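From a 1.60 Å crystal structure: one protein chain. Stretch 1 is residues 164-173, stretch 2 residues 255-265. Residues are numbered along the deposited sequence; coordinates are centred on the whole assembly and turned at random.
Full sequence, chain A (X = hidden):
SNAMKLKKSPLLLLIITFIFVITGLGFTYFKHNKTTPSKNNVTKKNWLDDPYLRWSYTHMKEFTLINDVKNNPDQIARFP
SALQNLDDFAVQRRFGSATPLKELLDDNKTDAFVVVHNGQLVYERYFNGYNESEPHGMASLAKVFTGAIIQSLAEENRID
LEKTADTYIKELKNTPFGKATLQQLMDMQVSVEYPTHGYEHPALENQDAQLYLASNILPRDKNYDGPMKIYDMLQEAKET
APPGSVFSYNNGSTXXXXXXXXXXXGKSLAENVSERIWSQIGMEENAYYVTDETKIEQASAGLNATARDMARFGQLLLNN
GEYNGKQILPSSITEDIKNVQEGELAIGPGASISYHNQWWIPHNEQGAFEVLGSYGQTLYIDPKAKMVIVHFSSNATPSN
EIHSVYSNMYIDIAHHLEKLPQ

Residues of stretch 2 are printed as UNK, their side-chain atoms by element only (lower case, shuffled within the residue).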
# COMPACT_ATOMS: atom_id res chain seq x y z
N THR A 164 -18.02 0.16 16.90
CA THR A 164 -16.72 -0.28 17.35
C THR A 164 -16.35 -1.59 16.67
O THR A 164 -17.19 -2.40 16.34
CB THR A 164 -16.68 -0.54 18.88
OG1 THR A 164 -17.67 -1.50 19.24
CG2 THR A 164 -16.86 0.77 19.66
N ALA A 165 -15.05 -1.80 16.49
CA ALA A 165 -14.56 -3.04 15.94
C ALA A 165 -15.01 -4.26 16.74
O ALA A 165 -15.25 -5.31 16.14
CB ALA A 165 -13.03 -3.03 15.78
N ASP A 166 -15.11 -4.15 18.07
CA ASP A 166 -15.49 -5.28 18.89
C ASP A 166 -16.99 -5.57 18.82
O ASP A 166 -17.45 -6.58 19.37
CB ASP A 166 -14.95 -5.18 20.34
CG ASP A 166 -15.50 -3.99 21.13
OD1 ASP A 166 -16.52 -3.39 20.73
OD2 ASP A 166 -14.90 -3.68 22.20
N THR A 167 -17.71 -4.75 18.07
CA THR A 167 -19.10 -5.08 17.70
C THR A 167 -19.08 -6.31 16.75
O THR A 167 -19.96 -7.17 16.77
CB THR A 167 -19.82 -3.89 17.02
OG1 THR A 167 -19.93 -2.78 17.96
CG2 THR A 167 -21.24 -4.32 16.51
N TYR A 168 -18.03 -6.37 15.93
CA TYR A 168 -17.94 -7.38 14.91
C TYR A 168 -16.97 -8.47 15.28
O TYR A 168 -17.15 -9.61 14.85
CB TYR A 168 -17.55 -6.76 13.58
CG TYR A 168 -18.51 -5.69 13.16
CD1 TYR A 168 -19.82 -6.01 12.83
CD2 TYR A 168 -18.16 -4.35 13.19
CE1 TYR A 168 -20.71 -5.03 12.46
CE2 TYR A 168 -19.04 -3.36 12.83
CZ TYR A 168 -20.34 -3.70 12.51
OH TYR A 168 -21.24 -2.73 12.13
N ILE A 169 -15.91 -8.12 16.03
CA ILE A 169 -14.89 -9.09 16.45
C ILE A 169 -14.98 -9.26 17.97
O ILE A 169 -14.39 -8.51 18.73
CB ILE A 169 -13.47 -8.64 16.05
CG1 ILE A 169 -13.40 -8.22 14.55
CG2 ILE A 169 -12.51 -9.76 16.44
CD1 ILE A 169 -13.73 -9.31 13.56
N LYS A 170 -15.76 -10.23 18.45
CA LYS A 170 -15.96 -10.35 19.88
C LYS A 170 -14.66 -10.68 20.62
O LYS A 170 -14.51 -10.32 21.79
CB LYS A 170 -17.04 -11.36 20.18
CG LYS A 170 -16.73 -12.79 19.81
CD LYS A 170 -18.02 -13.61 19.84
CE LYS A 170 -17.76 -15.08 20.09
NZ LYS A 170 -19.07 -15.69 20.44
N GLU A 171 -13.74 -11.35 19.93
CA GLU A 171 -12.39 -11.60 20.48
C GLU A 171 -11.62 -10.36 20.89
O GLU A 171 -10.70 -10.46 21.74
CB GLU A 171 -11.53 -12.40 19.46
CG GLU A 171 -12.09 -13.76 19.12
CD GLU A 171 -12.99 -13.76 17.90
OE1 GLU A 171 -13.60 -12.71 17.60
OE2 GLU A 171 -13.11 -14.82 17.26
N LEU A 172 -11.98 -9.21 20.32
CA LEU A 172 -11.32 -7.94 20.61
C LEU A 172 -12.05 -7.09 21.65
O LEU A 172 -11.66 -5.94 21.91
CB LEU A 172 -11.12 -7.13 19.33
CG LEU A 172 -10.01 -7.59 18.38
CD1 LEU A 172 -9.93 -6.68 17.17
CD2 LEU A 172 -8.66 -7.65 19.11
N LYS A 173 -13.12 -7.63 22.23
CA LYS A 173 -13.93 -6.85 23.15
C LYS A 173 -13.09 -6.19 24.27
O LYS A 173 -12.33 -6.83 25.00
CB LYS A 173 -15.09 -7.68 23.72
CG LYS A 173 -16.16 -6.91 24.50
CD LYS A 173 -17.23 -6.36 23.56
CE LYS A 173 -18.44 -5.77 24.31
NZ LYS A 173 -19.53 -5.31 23.41
N UNK A 255 -5.16 -4.35 9.92
CA UNK A 255 -5.33 -5.78 10.21
C UNK A 255 -6.65 -6.01 10.90
O UNK A 255 -7.32 -7.03 10.62
o UNK A 255 -1.64 -6.81 8.37
c UNK A 255 -2.67 -7.07 9.06
c UNK A 255 -4.19 -6.35 11.03
c UNK A 255 -2.81 -6.30 10.36
o UNK A 255 -3.56 -7.89 8.70
N UNK A 256 -7.05 -5.08 11.77
CA UNK A 256 -8.36 -5.20 12.45
C UNK A 256 -9.51 -5.11 11.44
O UNK A 256 -10.47 -5.90 11.44
o UNK A 256 -7.44 -4.36 14.54
c UNK A 256 -9.87 -4.30 14.28
c UNK A 256 -8.49 -4.17 13.56
N UNK A 257 -9.46 -4.10 10.61
CA UNK A 257 -10.42 -3.93 9.52
C UNK A 257 -10.52 -5.18 8.65
O UNK A 257 -11.58 -5.60 8.28
c UNK A 257 -10.22 -1.31 9.36
c UNK A 257 -10.06 -2.68 8.69
c UNK A 257 -11.70 -1.06 9.70
c UNK A 257 -9.67 -0.19 8.50
N UNK A 258 -9.39 -5.77 8.28
CA UNK A 258 -9.41 -7.02 7.50
C UNK A 258 -10.08 -8.18 8.25
O UNK A 258 -10.76 -8.99 7.63
c UNK A 258 -8.02 -7.38 7.01
N UNK A 259 -9.87 -8.26 9.57
CA UNK A 259 -10.53 -9.26 10.38
C UNK A 259 -12.03 -9.08 10.32
O UNK A 259 -12.75 -10.04 10.15
c UNK A 259 -11.08 -11.50 12.45
c UNK A 259 -9.78 -10.54 14.04
c UNK A 259 -9.14 -11.51 16.58
c UNK A 259 -8.95 -9.80 14.86
c UNK A 259 -10.31 -10.36 12.71
c UNK A 259 -10.01 -9.19 11.82
c UNK A 259 -9.99 -12.30 15.79
n UNK A 259 -11.07 -12.36 13.53
c UNK A 259 -8.63 -10.29 16.12
c UNK A 259 -10.32 -11.82 14.54
N UNK A 260 -12.49 -7.85 10.33
CA UNK A 260 -13.90 -7.56 10.15
C UNK A 260 -14.41 -8.03 8.78
O UNK A 260 -15.45 -8.69 8.69
c UNK A 260 -14.19 -6.06 10.34
c UNK A 260 -15.63 -5.71 9.98
c UNK A 260 -13.88 -4.17 12.05
c UNK A 260 -13.89 -5.65 11.79
N UNK A 261 -13.66 -7.72 7.73
CA UNK A 261 -14.03 -8.21 6.39
C UNK A 261 -14.25 -9.73 6.40
O UNK A 261 -15.27 -10.23 5.88
c UNK A 261 -12.93 -6.30 5.15
c UNK A 261 -13.23 -8.51 3.98
c UNK A 261 -12.97 -7.83 5.34
c UNK A 261 -11.77 -5.79 4.34
N UNK A 262 -13.29 -10.45 6.96
CA UNK A 262 -13.33 -11.91 6.94
C UNK A 262 -14.52 -12.41 7.73
O UNK A 262 -15.23 -13.30 7.30
c UNK A 262 -10.77 -12.22 6.68
c UNK A 262 -12.05 -12.50 7.47
n UNK A 262 -7.61 -10.79 8.48
n UNK A 262 -8.32 -12.21 6.77
c UNK A 262 -9.54 -12.69 7.42
c UNK A 262 -7.49 -11.28 7.24
n UNK A 262 -6.44 -10.92 6.54
N UNK A 263 -14.72 -11.84 8.90
CA UNK A 263 -15.82 -12.26 9.75
C UNK A 263 -17.18 -11.99 9.13
O UNK A 263 -18.08 -12.89 9.16
o UNK A 263 -14.50 -11.98 11.75
c UNK A 263 -16.89 -11.99 12.04
c UNK A 263 -15.72 -11.57 11.12
N UNK A 264 -17.37 -10.77 8.65
CA UNK A 264 -18.65 -10.40 7.96
C UNK A 264 -18.97 -11.26 6.72
O UNK A 264 -20.07 -11.74 6.54
c UNK A 264 -18.76 -8.06 8.92
c UNK A 264 -19.86 -8.57 6.66
c UNK A 264 -20.08 -8.05 9.65
c UNK A 264 -18.72 -8.90 7.63
N UNK A 265 -17.98 -11.46 5.86
CA UNK A 265 -18.20 -12.08 4.57
C UNK A 265 -18.04 -13.58 4.58
O UNK A 265 -18.52 -14.27 3.65
c UNK A 265 -17.35 -10.00 3.44
o UNK A 265 -15.90 -11.91 3.83
c UNK A 265 -17.23 -11.50 3.53
O HOH W 1 -12.24 -14.88 14.26
O HOH W 2 -14.79 -12.52 14.91

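Position 255 carries three carbons in a row, the third holding two oxygens: a carboxylate on a two-carbon stem, Glu255. It lies out of reach of stretch 1, and its oxygens are hydrogen-bonded elsewhere in the structure.

Position 256 has a first carbon bearing one oxygen and one carbon, the signature of Thr256. Its methyl CG2 sits 3.7 Å from Ala165 CB and 3.7 Å from Leu172 CD1, so a small branched side chain bridges two apolar residues while its hydroxyl is satisfied elsewhere.

Position 257 shows four carbons forked at the second, Leu257, with CA-to-CB directed away and no contact made. Position 258 has a single carbon, Ala258, out of reach.

At 259 one carbon leads to fused five- and six-membered rings holding eight carbons and one nitrogen, which can only be Trp259. Ile169 CG2 stands 3.5 Å from the centroid of its six-membered ring and 8° off the normal, a CH-pi contact over the face. Farther along the same ring, Leu172 CG approaches CZ3 of Trp259 at 3.8 Å, and Glu171 CB lies 3.8 Å from CH2 of Trp259.

Position 260 has four carbons forked at the first, one arm two carbons long: Ile260. Though its CA-to-CB bond points sideways, this beta-branched side chain meets three residues: its CD1 is 4.0 Å from Ala165 CB, its CG2 4.2 Å from Tyr168 CB, and its CG1 3.8 Å from Ile169 CG1.

Position 261 again has four carbons, forked at the first with one two-carbon arm, Ile261; its CA-to-CB bond points away and it makes no contact. Position 262 runs through three carbons and a nitrogen to a carbon with two more nitrogens, a guanidinium: Arg262, without contact here and bonded elsewhere.

Position 263 has one carbon bearing an oxygen and a carbon, Thr263. Ile169 CD1 packs 3.3 Å from its OG1, and its CG2 lies 3.7 Å from Tyr168 O.

Position 264, four carbons with the fork at the first and one longer arm, is Ile264; its CB points sideways, yet CD1 reaches 3.8 Å from Tyr168 CD1. Position 265 has one carbon carrying one oxygen and one carbon, Thr265, out of reach; its OG1 donates to Ile261 O at 2.7 Å.

The rule is apolar packing without a direct hydrogen bond across the stretches. Helical periodicity gathers 256, 259, 260 and 263 on the contacting side, with 264 adding a contact to the tyrosine ring. Polarity enters through water: one water donates to Glu171 OE2 (3.1 Å) and accepts from Trp259 NE1 (2.9 Å), while another donates to Glu171 OE1 (2.9 Å) and bonds Thr263 OG1 (3.2 Å).

Stretch 2, residues 255-265: ETLAWIIRTIT
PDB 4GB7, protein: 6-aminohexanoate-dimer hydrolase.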